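BauA (Acinetobacter baumannii, PDB 6HCP) acts as the TonB-dependent outer-membrane receptor that takes up iron as ferric preacinetobactin. Local coordinates at residues 134-145 against 157-166; 268-276 against 676-684. All coordinates share one frame; numbering follows the deposited sequence.

Interaction 1. Residues 134-145 against 157-166; sequences MFGRVEVLKGPS and VGGTVNLVTK
Gly-136 and Arg-137 direct their backbone N-H groups at the same acceptor, Val-164 O, and so create a classic beta bulge between two antiparallel strands of the plug's mixed sheet. Gly-136 N makes the shorter bond, 2.7 Å to Val-164 O; the one from Arg-137 N is weak. Just before the bulge, Leu-163 CB sits over one face of the Phe-135 ring, a CH-pi contact 3.7 Å from the centroid, with Met-134 CG on the opposite face. The methyls of Leu-163 divide their work: CD1 meets Phe-135 CZ, and CD2 rests 3.9 Å from Val-138 CG1. Past the bulge the pairing becomes regular, and Glu-139 and Asn-162 join through side chains as well as backbone. With CG of Asn-162 opposite its own N (chi1 -178°), the amide lies alongside the carboxylate, and Asn-162 ND2 reaches Glu-139 OE1 at 3.0 Å in a nearly straight bond (175°). Glu-139 OE1 lies in the amide plane of Asn-162, whereas ND2 meets it from above the carboxylate plane. Ser-117 OG and Gly-120 N bind Asn-162 OD1, while Asn-48 N is a second donor to Glu-139 OE1. Two N-H donors on one buried carboxylate oxygen would probably stabilise Glu-139 as an anion.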
loop_
_atom_site.group_PDB
_atom_site.type_symbol
_atom_site.label_atom_id
_atom_site.label_comp_id
_atom_site.label_asym_id
_atom_site.label_seq_id
_atom_site.Cartn_x
_atom_site.Cartn_y
_atom_site.Cartn_z
ATOM N N MET A 134 -9.215 -22.075 21.728
ATOM C CA MET A 134 -9.644 -22.801 22.933
ATOM C C MET A 134 -8.651 -22.642 24.085
ATOM O O MET A 134 -8.847 -23.247 25.147
ATOM C CB MET A 134 -9.895 -24.284 22.638
ATOM C CG MET A 134 -8.682 -25.060 22.180
ATOM S SD MET A 134 -9.089 -26.810 21.848
ATOM C CE MET A 134 -9.083 -27.477 23.502
ATOM N N PHE A 135 -7.648 -21.761 23.949
ATOM C CA PHE A 135 -6.612 -21.695 24.979
ATOM C C PHE A 135 -6.644 -20.378 25.746
ATOM O O PHE A 135 -6.687 -19.288 25.155
ATOM C CB PHE A 135 -5.240 -21.992 24.370
ATOM C CG PHE A 135 -5.212 -23.303 23.631
ATOM C CD1 PHE A 135 -5.332 -24.502 24.321
ATOM C CD2 PHE A 135 -5.108 -23.343 22.246
ATOM C CE1 PHE A 135 -5.417 -25.705 23.636
ATOM C CE2 PHE A 135 -5.164 -24.549 21.568
ATOM C CZ PHE A 135 -5.343 -25.725 22.258
ATOM N N GLY A 136 -6.450 -20.499 27.062
ATOM C CA GLY A 136 -6.266 -19.376 27.964
ATOM C C GLY A 136 -4.827 -18.889 27.998
ATOM O O GLY A 136 -4.562 -17.717 28.276
ATOM N N ARG A 137 -3.877 -19.817 27.802
ATOM C CA ARG A 137 -2.460 -19.489 27.822
ATOM C C ARG A 137 -1.752 -20.327 26.755
ATOM O O ARG A 137 -2.134 -21.447 26.468
ATOM C CB ARG A 137 -1.789 -19.770 29.168
ATOM C CG ARG A 137 -2.453 -19.111 30.368
ATOM C CD ARG A 137 -2.114 -17.631 30.457
ATOM N NE ARG A 137 -2.687 -17.042 31.655
ATOM C CZ ARG A 137 -3.825 -16.344 31.715
ATOM N NH1 ARG A 137 -4.611 -16.189 30.657
ATOM N NH2 ARG A 137 -4.163 -15.805 32.874
ATOM N N VAL A 138 -0.711 -19.738 26.173
ATOM C CA VAL A 138 0.220 -20.455 25.321
ATOM C C VAL A 138 1.612 -20.249 25.901
ATOM O O VAL A 138 2.090 -19.118 25.937
ATOM C CB VAL A 138 0.155 -19.956 23.868
ATOM C CG1 VAL A 138 1.289 -20.560 23.040
ATOM C CG2 VAL A 138 -1.186 -20.253 23.236
ATOM N N GLU A 139 2.186 -21.323 26.465
ATOM C CA GLU A 139 3.390 -21.267 27.223
ATOM C C GLU A 139 4.546 -21.879 26.418
ATOM O O GLU A 139 4.380 -22.871 25.704
ATOM C CB GLU A 139 3.251 -22.052 28.537
ATOM C CG GLU A 139 2.047 -21.681 29.373
ATOM C CD GLU A 139 1.931 -22.476 30.661
ATOM O OE1 GLU A 139 2.613 -23.548 30.780
ATOM O OE2 GLU A 139 1.214 -21.996 31.569
ATOM N N VAL A 140 5.726 -21.287 26.561
ATOM C CA VAL A 140 6.934 -21.774 25.918
ATOM C C VAL A 140 8.005 -21.941 26.990
ATOM O O VAL A 140 8.280 -21.020 27.778
ATOM C CB VAL A 140 7.445 -20.841 24.802
ATOM C CG1 VAL A 140 8.677 -21.427 24.113
ATOM C CG2 VAL A 140 6.374 -20.536 23.779
ATOM N N LEU A 141 8.662 -23.102 26.961
ATOM C CA LEU A 141 9.875 -23.340 27.737
ATOM C C LEU A 141 10.990 -23.643 26.739
ATOM O O LEU A 141 10.846 -24.543 25.921
ATOM C CB LEU A 141 9.664 -24.513 28.695
ATOM C CG LEU A 141 10.858 -24.779 29.624
ATOM C CD1 LEU A 141 10.396 -25.340 30.953
ATOM C CD2 LEU A 141 11.871 -25.699 28.975
ATOM N N LYS A 142 12.040 -22.829 26.755
ATOM C CA LYS A 142 13.061 -22.888 25.737
ATOM C C LYS A 142 14.121 -23.922 26.116
ATOM O O LYS A 142 14.522 -24.058 27.276
ATOM C CB LYS A 142 13.677 -21.509 25.491
ATOM C CG LYS A 142 12.659 -20.494 24.975
ATOM C CD LYS A 142 13.194 -19.101 24.842
ATOM C CE LYS A 142 12.096 -18.055 24.897
ATOM N NZ LYS A 142 12.621 -16.735 24.511
ATOM N N GLY A 143 14.556 -24.654 25.092
ATOM C CA GLY A 143 15.561 -25.712 25.232
ATOM C C GLY A 143 14.920 -27.041 25.601
ATOM O O GLY A 143 13.715 -27.134 25.833
ATOM N N PRO A 144 15.719 -28.120 25.637
ATOM C CA PRO A 144 15.199 -29.456 25.910
ATOM C C PRO A 144 14.780 -29.582 27.377
ATOM O O PRO A 144 15.221 -28.772 28.223
ATOM C CB PRO A 144 16.389 -30.371 25.609
ATOM C CG PRO A 144 17.599 -29.480 25.794
ATOM C CD PRO A 144 17.152 -28.124 25.300
ATOM N N SER A 145 13.966 -30.600 27.665
ATOM C CA SER A 145 13.376 -30.712 28.972
ATOM C C SER A 145 13.006 -32.160 29.327
ATOM O O SER A 145 11.942 -32.381 29.926
ATOM C CB SER A 145 12.152 -29.816 29.025
ATOM O OG SER A 145 11.166 -30.279 28.114
ATOM N N VAL A 157 13.694 -31.304 20.243
ATOM C CA VAL A 157 14.428 -30.882 21.441
ATOM C C VAL A 157 14.552 -29.358 21.586
ATOM O O VAL A 157 15.160 -28.882 22.547
ATOM C CB VAL A 157 15.831 -31.532 21.464
ATOM C CG1 VAL A 157 15.722 -33.055 21.416
ATOM C CG2 VAL A 157 16.735 -31.018 20.345
ATOM N N GLY A 158 13.969 -28.567 20.685
ATOM C CA GLY A 158 14.212 -27.124 20.715
ATOM C C GLY A 158 13.546 -26.440 21.913
ATOM O O GLY A 158 14.027 -25.429 22.429
ATOM N N GLY A 159 12.348 -26.906 22.264
ATOM C CA GLY A 159 11.606 -26.351 23.413
ATOM C C GLY A 159 10.249 -27.011 23.541
ATOM O O GLY A 159 9.836 -27.756 22.680
ATOM N N THR A 160 9.508 -26.638 24.577
ATOM C CA THR A 160 8.184 -27.198 24.775
ATOM C C THR A 160 7.155 -26.060 24.760
ATOM O O THR A 160 7.291 -25.070 25.484
ATOM C CB THR A 160 8.098 -28.033 26.056
ATOM O OG1 THR A 160 9.072 -29.083 25.974
ATOM C CG2 THR A 160 6.712 -28.613 26.267
ATOM N N VAL A 161 6.122 -26.262 23.953
ATOM C CA VAL A 161 4.974 -25.402 23.873
ATOM C C VAL A 161 3.827 -26.105 24.597
ATOM O O VAL A 161 3.450 -27.215 24.210
ATOM C CB VAL A 161 4.601 -25.125 22.409
ATOM C CG1 VAL A 161 3.365 -24.243 22.313
ATOM C CG2 VAL A 161 5.774 -24.526 21.650
ATOM N N ASN A 162 3.303 -25.448 25.635
ATOM C CA ASN A 162 2.238 -26.005 26.460
ATOM C C ASN A 162 0.994 -25.120 26.312
ATOM O O ASN A 162 1.061 -23.906 26.559
ATOM C CB ASN A 162 2.669 -26.115 27.925
ATOM C CG ASN A 162 1.606 -26.740 28.808
ATOM O OD1 ASN A 162 1.024 -27.767 28.443
ATOM N ND2 ASN A 162 1.265 -26.070 29.910
ATOM N N LEU A 163 -0.104 -25.731 25.865
ATOM C CA LEU A 163 -1.340 -25.018 25.616
ATOM C C LEU A 163 -2.302 -25.289 26.774
ATOM O O LEU A 163 -2.585 -26.463 27.105
ATOM C CB LEU A 163 -1.948 -25.482 24.292
ATOM C CG LEU A 163 -0.996 -25.467 23.093
ATOM C CD1 LEU A 163 -1.715 -25.896 21.830
ATOM C CD2 LEU A 163 -0.374 -24.096 22.895
ATOM N N VAL A 164 -2.685 -24.209 27.455
ATOM C CA VAL A 164 -3.534 -24.277 28.638
ATOM C C VAL A 164 -4.959 -23.935 28.200
ATOM O O VAL A 164 -5.196 -22.871 27.620
ATOM C CB VAL A 164 -3.031 -23.311 29.722
ATOM C CG1 VAL A 164 -3.947 -23.289 30.941
ATOM C CG2 VAL A 164 -1.598 -23.609 30.121
ATOM N N THR A 165 -5.892 -24.858 28.418
ATOM C CA THR A 165 -7.251 -24.703 27.911
ATOM C C THR A 165 -8.034 -23.711 28.787
ATOM O O THR A 165 -7.616 -23.366 29.903
ATOM C CB THR A 165 -7.982 -26.046 27.830
ATOM O OG1 THR A 165 -7.976 -26.623 29.137
ATOM C CG2 THR A 165 -7.345 -26.974 26.821
ATOM N N LYS A 166 -9.160 -23.254 28.241
ATOM C CA LYS A 166 -10.059 -22.303 28.925
ATOM C C LYS A 166 -11.070 -23.067 29.799
ATOM O O LYS A 166 -11.713 -24.012 29.327
ATOM C CB LYS A 166 -10.859 -21.503 27.894
ATOM C CG LYS A 166 -10.085 -20.480 27.082
ATOM C CD LYS A 166 -10.898 -19.979 25.885
ATOM C CE LYS A 166 -10.311 -18.741 25.237
ATOM N NZ LYS A 166 -11.127 -18.295 24.082
HETATM O O HOH W 1 11.661 -29.003 25.702
#

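Interaction 2. Residues 268-276 against 676-684; sequences KPPKADTLL and LTNKAYWAQ. With EDO (1,2-ethanediol), chain B.
Trp-682 and Pro-269 join two extracellular loops of the beta-barrel, 676-684 belonging to the loop that links the last two barrel strands. CB of Trp-682 carries CG opposite the carbonyl carbon (chi1 -62°), which swings the indole toward the proline-rich loop. Along the ring, CD1 lies beside Pro-269 CD, and CE2 is under Pro-269 CB, which stands over the five-membered ring, 3.9 Å from its centroid and 16° off the normal, a CH-pi contact. NE1 passes close to Pro-269 N, which has no hydrogen to offer, and gives its own to Pro-267 O. Farther out, Trp-682 CZ2 meets Pro-270 CD at 3.9 Å, and at the tip Leu-276 CD1 comes to the ring edge, 3.5 Å from Trp-682 CH2. Ala-680 CB continues the apolar seam, touching Pro-269 CB and, at 4.2 Å, Ala-272 CB. A type I turn from Lys-271 to Thr-274 holds Ala-272 there, Lys-271 O accepting from both Thr-274 N and Thr-274 OG1. Lys-268 and Lys-679 form salt bridges with Asp-219 and Asp-183 of the second subunit, respectively. No direct hydrogen bond crosses between the segments; instead one water accepts from Ala-272 N (2.9 Å) and donates to Asn-678 O (2.8 Å).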
loop_
_atom_site.group_PDB
_atom_site.type_symbol
_atom_site.label_atom_id
_atom_site.label_comp_id
_atom_site.label_asym_id
_atom_site.label_seq_id
_atom_site.Cartn_x
_atom_site.Cartn_y
_atom_site.Cartn_z
ATOM N N LYS A 268 15.940 -14.869 -8.096
ATOM C CA LYS A 268 15.238 -13.888 -7.313
ATOM C C LYS A 268 13.807 -14.338 -7.049
ATOM O O LYS A 268 13.165 -14.956 -7.899
ATOM C CB LYS A 268 15.282 -12.537 -8.027
ATOM C CG LYS A 268 16.663 -11.904 -7.997
ATOM C CD LYS A 268 16.621 -10.389 -8.126
ATOM C CE LYS A 268 17.920 -9.819 -8.640
ATOM N NZ LYS A 268 19.001 -10.146 -7.695
ATOM N N PRO A 269 13.293 -14.107 -5.821
ATOM C CA PRO A 269 11.946 -14.534 -5.477
ATOM C C PRO A 269 10.910 -13.803 -6.323
ATOM O O PRO A 269 11.041 -12.616 -6.586
ATOM C CB PRO A 269 11.802 -14.200 -3.988
ATOM C CG PRO A 269 12.862 -13.174 -3.707
ATOM C CD PRO A 269 13.977 -13.431 -4.705
ATOM N N PRO A 270 9.909 -14.533 -6.844
ATOM C CA PRO A 270 8.707 -13.922 -7.413
ATOM C C PRO A 270 8.004 -13.079 -6.350
ATOM O O PRO A 270 8.336 -13.160 -5.157
ATOM C CB PRO A 270 7.812 -15.118 -7.789
ATOM C CG PRO A 270 8.755 -16.288 -7.849
ATOM C CD PRO A 270 9.832 -15.997 -6.826
ATOM N N LYS A 271 6.975 -12.342 -6.767
ATOM C CA LYS A 271 6.256 -11.503 -5.811
ATOM C C LYS A 271 5.656 -12.388 -4.714
ATOM O O LYS A 271 5.306 -13.568 -4.945
ATOM C CB LYS A 271 5.226 -10.619 -6.529
ATOM C CG LYS A 271 4.192 -11.330 -7.370
ATOM C CD LYS A 271 3.247 -10.332 -8.052
ATOM C CE LYS A 271 2.217 -11.000 -8.939
ATOM N NZ LYS A 271 1.367 -11.951 -8.178
ATOM N N ALA A 272 5.449 -11.769 -3.551
ATOM C CA ALA A 272 5.223 -12.485 -2.304
ATOM C C ALA A 272 3.926 -13.300 -2.333
ATOM O O ALA A 272 3.821 -14.296 -1.609
ATOM C CB ALA A 272 5.254 -11.516 -1.143
ATOM N N ASP A 273 2.938 -12.917 -3.168
ATOM C CA ASP A 273 1.650 -13.608 -3.162
ATOM C C ASP A 273 1.606 -14.737 -4.207
ATOM O O ASP A 273 0.585 -15.347 -4.394
ATOM C CB ASP A 273 0.462 -12.649 -3.340
ATOM C CG ASP A 273 0.516 -11.801 -4.602
ATOM O OD1 ASP A 273 1.480 -11.937 -5.370
ATOM O OD2 ASP A 273 -0.392 -10.970 -4.789
ATOM N N THR A 274 2.751 -15.094 -4.787
ATOM C CA THR A 274 2.848 -16.168 -5.760
ATOM C C THR A 274 2.689 -17.521 -5.040
ATOM O O THR A 274 3.360 -17.766 -4.069
ATOM C CB THR A 274 4.194 -16.106 -6.489
ATOM O OG1 THR A 274 4.378 -14.816 -7.080
ATOM C CG2 THR A 274 4.368 -17.178 -7.536
ATOM N N LEU A 275 1.956 -18.445 -5.660
ATOM C CA LEU A 275 1.885 -19.828 -5.217
ATOM C C LEU A 275 2.709 -20.681 -6.185
ATOM O O LEU A 275 2.412 -20.750 -7.362
ATOM C CB LEU A 275 0.429 -20.289 -5.201
ATOM C CG LEU A 275 0.242 -21.739 -4.775
ATOM C CD1 LEU A 275 0.745 -21.956 -3.352
ATOM C CD2 LEU A 275 -1.205 -22.163 -4.918
ATOM N N LEU A 276 3.754 -21.323 -5.669
ATOM C CA LEU A 276 4.689 -22.092 -6.510
ATOM C C LEU A 276 4.396 -23.600 -6.473
ATOM O O LEU A 276 5.205 -24.412 -6.918
ATOM C CB LEU A 276 6.112 -21.800 -6.045
ATOM C CG LEU A 276 6.619 -20.395 -6.355
ATOM C CD1 LEU A 276 8.052 -20.237 -5.902
ATOM C CD2 LEU A 276 6.499 -20.081 -7.851
ATOM N N LEU A 676 3.644 -5.567 5.998
ATOM C CA LEU A 676 3.017 -4.393 5.388
ATOM C C LEU A 676 3.804 -3.904 4.166
ATOM O O LEU A 676 3.196 -3.331 3.256
ATOM C CB LEU A 676 2.807 -3.308 6.442
ATOM C CG LEU A 676 3.973 -2.403 6.804
ATOM C CD1 LEU A 676 3.945 -1.138 5.964
ATOM C CD2 LEU A 676 3.891 -2.035 8.283
ATOM N N THR A 677 5.113 -4.173 4.098
ATOM C CA THR A 677 5.898 -3.768 2.914
ATOM C C THR A 677 5.784 -4.783 1.777
ATOM O O THR A 677 6.219 -4.493 0.658
ATOM C CB THR A 677 7.376 -3.518 3.234
ATOM O OG1 THR A 677 8.033 -4.767 3.468
ATOM C CG2 THR A 677 7.581 -2.571 4.395
ATOM N N ASN A 678 5.096 -5.906 2.022
ATOM C CA ASN A 678 4.883 -6.978 1.023
ATOM C C ASN A 678 6.225 -7.483 0.489
ATOM O O ASN A 678 6.377 -7.740 -0.707
ATOM C CB ASN A 678 3.972 -6.534 -0.118
ATOM C CG ASN A 678 3.333 -7.685 -0.852
ATOM O OD1 ASN A 678 3.038 -8.734 -0.264
ATOM N ND2 ASN A 678 3.186 -7.526 -2.158
ATOM N N LYS A 679 7.187 -7.644 1.398
ATOM C CA LYS A 679 8.485 -8.145 1.054
ATOM C C LYS A 679 8.375 -9.578 0.527
ATOM O O LYS A 679 7.848 -10.448 1.202
ATOM C CB LYS A 679 9.398 -8.110 2.276
ATOM C CG LYS A 679 10.799 -8.670 2.055
ATOM C CD LYS A 679 11.656 -7.850 1.097
ATOM C CE LYS A 679 13.083 -8.355 1.023
ATOM N NZ LYS A 679 13.784 -7.819 -0.166
ATOM N N ALA A 680 8.988 -9.819 -0.635
ATOM C CA ALA A 680 9.163 -11.167 -1.202
ATOM C C ALA A 680 10.486 -11.745 -0.687
ATOM O O ALA A 680 11.538 -11.138 -0.862
ATOM C CB ALA A 680 9.146 -11.100 -2.707
ATOM N N TYR A 681 10.424 -12.909 -0.042
ATOM C CA TYR A 681 11.645 -13.565 0.411
ATOM C C TYR A 681 11.489 -15.082 0.357
ATOM O O TYR A 681 10.386 -15.629 0.554
ATOM C CB TYR A 681 12.003 -13.113 1.831
ATOM C CG TYR A 681 11.000 -13.481 2.893
ATOM C CD1 TYR A 681 9.905 -12.669 3.148
ATOM C CD2 TYR A 681 11.140 -14.639 3.656
ATOM C CE1 TYR A 681 8.999 -12.963 4.156
ATOM C CE2 TYR A 681 10.226 -14.958 4.649
ATOM C CZ TYR A 681 9.169 -14.103 4.922
ATOM O OH TYR A 681 8.230 -14.422 5.858
ATOM N N TRP A 682 12.624 -15.747 0.115
ATOM C CA TRP A 682 12.777 -17.198 0.263
ATOM C C TRP A 682 13.156 -17.495 1.714
ATOM O O TRP A 682 14.018 -16.834 2.270
ATOM C CB TRP A 682 13.895 -17.734 -0.642
ATOM C CG TRP A 682 13.714 -17.571 -2.117
ATOM C CD1 TRP A 682 14.559 -16.916 -2.970
ATOM C CD2 TRP A 682 12.776 -18.285 -2.942
ATOM N NE1 TRP A 682 14.140 -17.094 -4.261
ATOM C CE2 TRP A 682 13.058 -17.931 -4.278
ATOM C CE3 TRP A 682 11.661 -19.098 -2.677
ATOM C CZ2 TRP A 682 12.368 -18.490 -5.349
ATOM C CZ3 TRP A 682 10.964 -19.630 -3.736
ATOM C CH2 TRP A 682 11.314 -19.324 -5.053
ATOM N N ALA A 683 12.654 -18.619 2.222
ATOM C CA ALA A 683 13.159 -19.204 3.479
ATOM C C ALA A 683 12.945 -20.715 3.398
ATOM O O ALA A 683 12.248 -21.193 2.506
ATOM C CB ALA A 683 12.442 -18.607 4.659
ATOM N N GLN A 684 13.488 -21.462 4.366
ATOM C CA GLN A 684 13.542 -22.900 4.224
ATOM C C GLN A 684 12.401 -23.519 5.009
ATOM O O GLN A 684 12.399 -23.490 6.239
ATOM C CB GLN A 684 14.878 -23.485 4.695
ATOM C CG GLN A 684 14.974 -25.000 4.483
ATOM C CD GLN A 684 16.388 -25.488 4.273
ATOM O OE1 GLN A 684 16.994 -26.078 5.170
ATOM N NE2 GLN A 684 16.891 -25.329 3.046
HETATM C C1 EDO B . 0.778 -16.531 -8.434
HETATM O O1 EDO B . 0.317 -17.807 -8.015
HETATM C C2 EDO B . 0.775 -16.624 -9.941
HETATM O O2 EDO B . 0.788 -18.042 -10.147
HETATM O O HOH W 2 6.167 -8.941 -3.259
HETATM O O HOH W 3 2.417 -9.210 -4.823
#

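How the interactions relate
The two contacts show different chemistry in the plug inside the barrel and in the extracellular loops. Interaction 1 is buried, its centre about 8 Å from the centre of the chain, and holds strands of the plug by direct backbone bonds; interaction 2 lies about 23 Å from that point, joining loops by apolar cover and water. Their centres are about 30 Å apart and their nearest atoms about 15 Å, so they do not touch. Along the chain 134-145 and 157-166 close before 268-276 begins. Another copy of the protein reaches interaction 2 alone. There a 1,2-ethanediol, probably from the crystallisation liquor, accepts a hydrogen bond at O1 from Leu-275 N (2.9 Å).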